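PDB 6MLY: bifunctional GH43-CE protein, which probably removes xylose units from xylan-type substrates through its family 43 glycoside hydrolase domain and also carries a carbohydrate esterase domain. Local coordinates for residues Leu36-His50 with Thr90-Tyr102. Numbering follows the deposited sequence.
Sequences LRVGDTYYMSSTTMH and TYGRGSWASCLRY
With chi1 at 55°, H50 CG sits between its backbone N and carbonyl carbon, setting the imidazole against Y91 and G92; V38 CG1, anti to its backbone N, lies over one face of the Y102 ring, 3.8 Å from its centroid and 12° off the normal, a CH-pi contact. H50 ND1 accepts the G92 N-H at 3.2 Å (N-H...acceptor angle 155°), while the Y91 edge meets one imidazole face, a T-shaped pair with centroids 4.8 Å apart. An alanine here would probably leave G92 N without this acceptor and the Y91 edge without its facing ring. M49 and S95 form an antiparallel hydrogen-bonded bridge, S95 N reaching M49 O (3.3 Å) and M49 N returning a weak bond to S95 O (3.2 Å). S45 OG and S98 OG share a 2.6 Å hydrogen bond, and the L36 and L100 side chains cross at about a right angle, L36 CD2 3.6 Å from L100 CG. Strands 41-45 and 99-102 (axes 7.0 Å apart at closest) lie in separate sheets, consistent with adjacent blades of the family 43 five-bladed beta-propeller. The contact thus grades from apolar packing between blades, through a buried hydroxyl pair, to loops joined by backbone bonds and aromatic packing.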
loop_
_atom_site.group_PDB
_atom_site.type_symbol
_atom_site.label_atom_id
_atom_site.label_comp_id
_atom_site.label_asym_id
_atom_site.label_seq_id
_atom_site.Cartn_x
_atom_site.Cartn_y
_atom_site.Cartn_z
ATOM N N LEU A 36 21.842 -22.429 10.894
ATOM C CA LEU A 36 22.492 -23.576 11.485
ATOM C C LEU A 36 21.734 -24.002 12.744
ATOM O O LEU A 36 20.881 -23.259 13.264
ATOM C CB LEU A 36 23.970 -23.271 11.777
ATOM C CG LEU A 36 24.275 -22.091 12.701
ATOM C CD1 LEU A 36 23.941 -22.405 14.151
ATOM C CD2 LEU A 36 25.735 -21.696 12.587
ATOM N N ARG A 37 22.060 -25.222 13.186
ATOM C CA ARG A 37 21.549 -25.830 14.392
ATOM C C ARG A 37 22.702 -25.969 15.386
ATOM O O ARG A 37 23.842 -26.127 14.985
ATOM C CB ARG A 37 20.947 -27.200 14.069
ATOM C CG ARG A 37 20.345 -27.914 15.268
ATOM C CD ARG A 37 19.441 -29.063 14.859
ATOM N NE ARG A 37 20.199 -30.193 14.354
ATOM C CZ ARG A 37 20.913 -31.005 15.124
ATOM N NH1 ARG A 37 20.890 -30.843 16.436
ATOM N NH2 ARG A 37 21.651 -31.961 14.586
ATOM N N VAL A 38 22.384 -25.882 16.677
ATOM C CA VAL A 38 23.325 -26.167 17.745
ATOM C C VAL A 38 22.523 -26.783 18.894
ATOM O O VAL A 38 21.989 -26.073 19.745
ATOM C CB VAL A 38 24.098 -24.912 18.208
ATOM C CG1 VAL A 38 25.235 -25.278 19.155
ATOM C CG2 VAL A 38 24.621 -24.080 17.047
ATOM N N GLY A 39 22.421 -28.110 18.881
ATOM C CA GLY A 39 21.662 -28.832 19.863
ATOM C C GLY A 39 20.194 -28.820 19.504
ATOM O O GLY A 39 19.814 -29.354 18.462
ATOM N N ASP A 40 19.399 -28.173 20.366
ATOM C CA ASP A 40 17.943 -28.049 20.252
ATOM C C ASP A 40 17.573 -26.680 19.662
ATOM O O ASP A 40 16.402 -26.443 19.335
ATOM C CB ASP A 40 17.277 -28.258 21.618
ATOM C CG ASP A 40 17.291 -29.703 22.101
ATOM O OD1 ASP A 40 17.904 -29.973 23.167
ATOM O OD2 ASP A 40 16.687 -30.557 21.413
ATOM N N THR A 41 18.567 -25.792 19.522
ATOM C CA THR A 41 18.374 -24.420 19.043
ATOM C C THR A 41 18.659 -24.332 17.541
ATOM O O THR A 41 19.444 -25.105 17.012
ATOM C CB THR A 41 19.306 -23.452 19.777
ATOM O OG1 THR A 41 19.221 -23.725 21.174
ATOM C CG2 THR A 41 18.983 -22.001 19.506
ATOM N N TYR A 42 18.010 -23.375 16.873
ATOM C CA TYR A 42 18.320 -22.998 15.497
ATOM C C TYR A 42 18.721 -21.520 15.477
ATOM O O TYR A 42 18.211 -20.729 16.258
ATOM C CB TYR A 42 17.125 -23.245 14.574
ATOM C CG TYR A 42 16.707 -24.686 14.432
ATOM C CD1 TYR A 42 15.722 -25.225 15.243
ATOM C CD2 TYR A 42 17.283 -25.512 13.476
ATOM C CE1 TYR A 42 15.325 -26.548 15.118
ATOM C CE2 TYR A 42 16.897 -26.837 13.338
ATOM C CZ TYR A 42 15.919 -27.359 14.165
ATOM O OH TYR A 42 15.520 -28.657 14.041
ATOM N N TYR A 43 19.648 -21.163 14.586
ATOM C CA TYR A 43 20.091 -19.787 14.438
ATOM C C TYR A 43 20.168 -19.435 12.956
ATOM O O TYR A 43 20.344 -20.302 12.111
ATOM C CB TYR A 43 21.445 -19.568 15.111
ATOM C CG TYR A 43 21.386 -19.482 16.613
ATOM C CD1 TYR A 43 20.781 -18.402 17.238
ATOM C CD2 TYR A 43 21.947 -20.467 17.410
ATOM C CE1 TYR A 43 20.728 -18.307 18.619
ATOM C CE2 TYR A 43 21.903 -20.388 18.792
ATOM C CZ TYR A 43 21.289 -19.305 19.398
ATOM O OH TYR A 43 21.238 -19.222 20.759
ATOM N N MET A 44 20.050 -18.138 12.670
ATOM C CA MET A 44 19.923 -17.650 11.311
ATOM C C MET A 44 20.311 -16.166 11.258
ATOM O O MET A 44 19.694 -15.337 11.926
ATOM C CB MET A 44 18.484 -17.830 10.816
ATOM C CG MET A 44 18.166 -17.052 9.555
ATOM S SD MET A 44 16.444 -16.516 9.505
ATOM C CE MET A 44 16.678 -14.798 9.060
ATOM N N SER A 45 21.347 -15.866 10.459
ATOM C CA SER A 45 21.713 -14.503 10.071
ATOM C C SER A 45 20.900 -14.109 8.833
ATOM O O SER A 45 20.166 -14.923 8.273
ATOM C CB SER A 45 23.204 -14.384 9.837
ATOM O OG SER A 45 23.598 -15.108 8.683
ATOM N N SER A 46 21.034 -12.851 8.409
ATOM C CA SER A 46 20.083 -12.258 7.467
ATOM C C SER A 46 20.652 -10.972 6.858
ATOM O O SER A 46 21.642 -10.427 7.346
ATOM C CB SER A 46 18.779 -12.003 8.170
ATOM O OG SER A 46 17.708 -11.985 7.249
ATOM N N THR A 47 20.015 -10.508 5.779
ATOM C CA THR A 47 20.380 -9.264 5.095
ATOM C C THR A 47 19.311 -8.192 5.359
ATOM O O THR A 47 18.107 -8.454 5.230
ATOM C CB THR A 47 20.566 -9.494 3.589
ATOM O OG1 THR A 47 21.587 -10.468 3.373
ATOM C CG2 THR A 47 20.946 -8.234 2.846
ATOM N N THR A 48 19.777 -6.999 5.759
ATOM C CA THR A 48 18.972 -5.776 5.852
ATOM C C THR A 48 19.665 -4.612 5.130
ATOM O O THR A 48 19.190 -3.477 5.210
ATOM C CB THR A 48 18.713 -5.381 7.310
ATOM O OG1 THR A 48 19.974 -5.098 7.924
ATOM C CG2 THR A 48 17.966 -6.450 8.074
ATOM N N MET A 49 20.773 -4.899 4.435
ATOM C CA MET A 49 21.463 -3.949 3.568
ATOM C C MET A 49 21.782 -2.666 4.350
ATOM O O MET A 49 22.629 -2.680 5.249
ATOM C CB MET A 49 20.608 -3.642 2.331
ATOM C CG MET A 49 20.503 -4.811 1.374
ATOM S SD MET A 49 19.020 -4.744 0.341
ATOM C CE MET A 49 19.016 -6.414 -0.312
ATOM N N HIS A 50 21.041 -1.588 4.053
ATOM C CA HIS A 50 21.399 -0.224 4.438
ATOM C C HIS A 50 20.789 0.155 5.794
ATOM O O HIS A 50 20.925 1.296 6.216
ATOM C CB HIS A 50 20.964 0.764 3.350
ATOM C CG HIS A 50 19.512 0.666 3.027
ATOM N ND1 HIS A 50 19.057 0.014 1.904
ATOM C CD2 HIS A 50 18.419 1.073 3.702
ATOM C CE1 HIS A 50 17.746 0.044 1.883
ATOM N NE2 HIS A 50 17.328 0.691 2.974
ATOM N N THR A 90 23.151 4.677 0.098
ATOM C CA THR A 90 23.599 3.351 -0.286
ATOM C C THR A 90 22.401 2.396 -0.196
ATOM O O THR A 90 22.545 1.227 0.160
ATOM C CB THR A 90 24.840 2.936 0.524
ATOM O OG1 THR A 90 25.485 1.852 -0.148
ATOM C CG2 THR A 90 24.532 2.542 1.953
ATOM N N TYR A 91 21.218 2.904 -0.554
ATOM C CA TYR A 91 20.019 2.088 -0.648
ATOM C C TYR A 91 20.305 0.899 -1.575
ATOM O O TYR A 91 20.964 1.055 -2.606
ATOM C CB TYR A 91 18.832 2.896 -1.183
ATOM C CG TYR A 91 18.213 3.883 -0.224
ATOM C CD1 TYR A 91 17.381 3.466 0.804
ATOM C CD2 TYR A 91 18.418 5.247 -0.372
ATOM C CE1 TYR A 91 16.791 4.374 1.672
ATOM C CE2 TYR A 91 17.833 6.168 0.483
ATOM C CZ TYR A 91 17.013 5.732 1.509
ATOM O OH TYR A 91 16.437 6.634 2.355
ATOM N N GLY A 92 19.829 -0.286 -1.182
ATOM C CA GLY A 92 19.992 -1.505 -1.962
ATOM C C GLY A 92 21.314 -2.207 -1.696
ATOM O O GLY A 92 21.418 -3.408 -1.920
ATOM N N ARG A 93 22.320 -1.459 -1.226
ATOM C CA ARG A 93 23.678 -1.972 -1.050
ATOM C C ARG A 93 23.881 -2.339 0.431
ATOM O O ARG A 93 23.149 -3.169 0.955
ATOM C CB ARG A 93 24.666 -0.950 -1.623
ATOM C CG ARG A 93 24.617 -0.818 -3.139
ATOM C CD ARG A 93 25.285 0.459 -3.606
ATOM N NE ARG A 93 25.763 0.390 -4.982
ATOM C CZ ARG A 93 25.848 1.430 -5.810
ATOM N NH1 ARG A 93 25.299 2.590 -5.483
ATOM N NH2 ARG A 93 26.477 1.304 -6.966
ATOM N N GLY A 94 24.866 -1.736 1.107
ATOM C CA GLY A 94 25.152 -2.049 2.509
ATOM C C GLY A 94 25.532 -3.510 2.707
ATOM O O GLY A 94 26.015 -4.174 1.774
ATOM N N SER A 95 25.291 -4.010 3.924
ATOM C CA SER A 95 25.642 -5.369 4.304
ATOM C C SER A 95 24.728 -6.371 3.588
ATOM O O SER A 95 23.529 -6.367 3.788
ATOM C CB SER A 95 25.602 -5.556 5.798
ATOM O OG SER A 95 24.285 -5.439 6.304
ATOM N N TRP A 96 25.345 -7.250 2.793
ATOM C CA TRP A 96 24.662 -8.224 1.938
ATOM C C TRP A 96 24.713 -9.627 2.575
ATOM O O TRP A 96 24.846 -9.752 3.804
ATOM C CB TRP A 96 25.273 -8.151 0.526
ATOM C CG TRP A 96 24.541 -7.203 -0.375
ATOM C CD1 TRP A 96 23.742 -6.172 0.018
ATOM C CD2 TRP A 96 24.526 -7.193 -1.815
ATOM N NE1 TRP A 96 23.222 -5.536 -1.072
ATOM C CE2 TRP A 96 23.688 -6.132 -2.210
ATOM C CE3 TRP A 96 25.134 -7.971 -2.808
ATOM C CZ2 TRP A 96 23.443 -5.825 -3.548
ATOM C CZ3 TRP A 96 24.889 -7.672 -4.131
ATOM C CH2 TRP A 96 24.057 -6.612 -4.494
ATOM N N ALA A 97 24.540 -10.670 1.746
ATOM C CA ALA A 97 24.486 -12.071 2.176
ATOM C C ALA A 97 25.620 -12.371 3.160
ATOM O O ALA A 97 26.779 -12.059 2.903
ATOM C CB ALA A 97 24.557 -12.988 0.980
ATOM N N SER A 98 25.245 -12.979 4.289
ATOM C CA SER A 98 26.140 -13.296 5.372
ATOM C C SER A 98 26.316 -14.813 5.437
ATOM O O SER A 98 25.574 -15.559 4.801
ATOM C CB SER A 98 25.632 -12.739 6.685
ATOM O OG SER A 98 24.382 -13.308 7.045
ATOM N N CYS A 99 27.314 -15.235 6.216
ATOM C CA CYS A 99 27.653 -16.628 6.434
ATOM C C CYS A 99 27.698 -16.870 7.946
ATOM O O CYS A 99 28.456 -16.198 8.646
ATOM C CB CYS A 99 28.994 -16.942 5.782
ATOM S SG CYS A 99 29.373 -18.710 5.694
ATOM N N LEU A 100 26.861 -17.794 8.438
ATOM C CA LEU A 100 26.769 -18.099 9.875
ATOM C C LEU A 100 27.231 -19.541 10.130
ATOM O O LEU A 100 26.678 -20.478 9.550
ATOM C CB LEU A 100 25.324 -17.889 10.341
ATOM C CG LEU A 100 25.027 -18.297 11.785
ATOM C CD1 LEU A 100 25.864 -17.494 12.769
ATOM C CD2 LEU A 100 23.545 -18.150 12.096
ATOM N N ARG A 101 28.222 -19.694 11.021
ATOM C CA ARG A 101 28.814 -21.004 11.381
ATOM C C ARG A 101 28.984 -21.109 12.899
ATOM O O ARG A 101 28.998 -20.093 13.601
ATOM C CB ARG A 101 30.194 -21.204 10.750
ATOM C CG ARG A 101 30.211 -21.152 9.231
ATOM C CD ARG A 101 29.393 -22.264 8.601
ATOM N NE ARG A 101 29.686 -22.354 7.164
ATOM C CZ ARG A 101 28.909 -23.043 6.232
ATOM N NH1 ARG A 101 27.772 -23.698 6.550
ATOM N NH2 ARG A 101 29.456 -23.263 5.069
ATOM N N TYR A 102 29.128 -22.352 13.374
ATOM C CA TYR A 102 29.467 -22.676 14.758
ATOM C C TYR A 102 30.507 -23.789 14.768
ATOM O O TYR A 102 30.234 -24.878 14.280
ATOM C CB TYR A 102 28.251 -23.180 15.531
ATOM C CG TYR A 102 28.543 -23.731 16.905
ATOM C CD1 TYR A 102 28.706 -25.093 17.120
ATOM C CD2 TYR A 102 28.618 -22.890 18.002
ATOM C CE1 TYR A 102 28.943 -25.600 18.388
ATOM C CE2 TYR A 102 28.860 -23.379 19.275
ATOM C CZ TYR A 102 29.022 -24.738 19.469
ATOM O OH TYR A 102 29.249 -25.203 20.728
#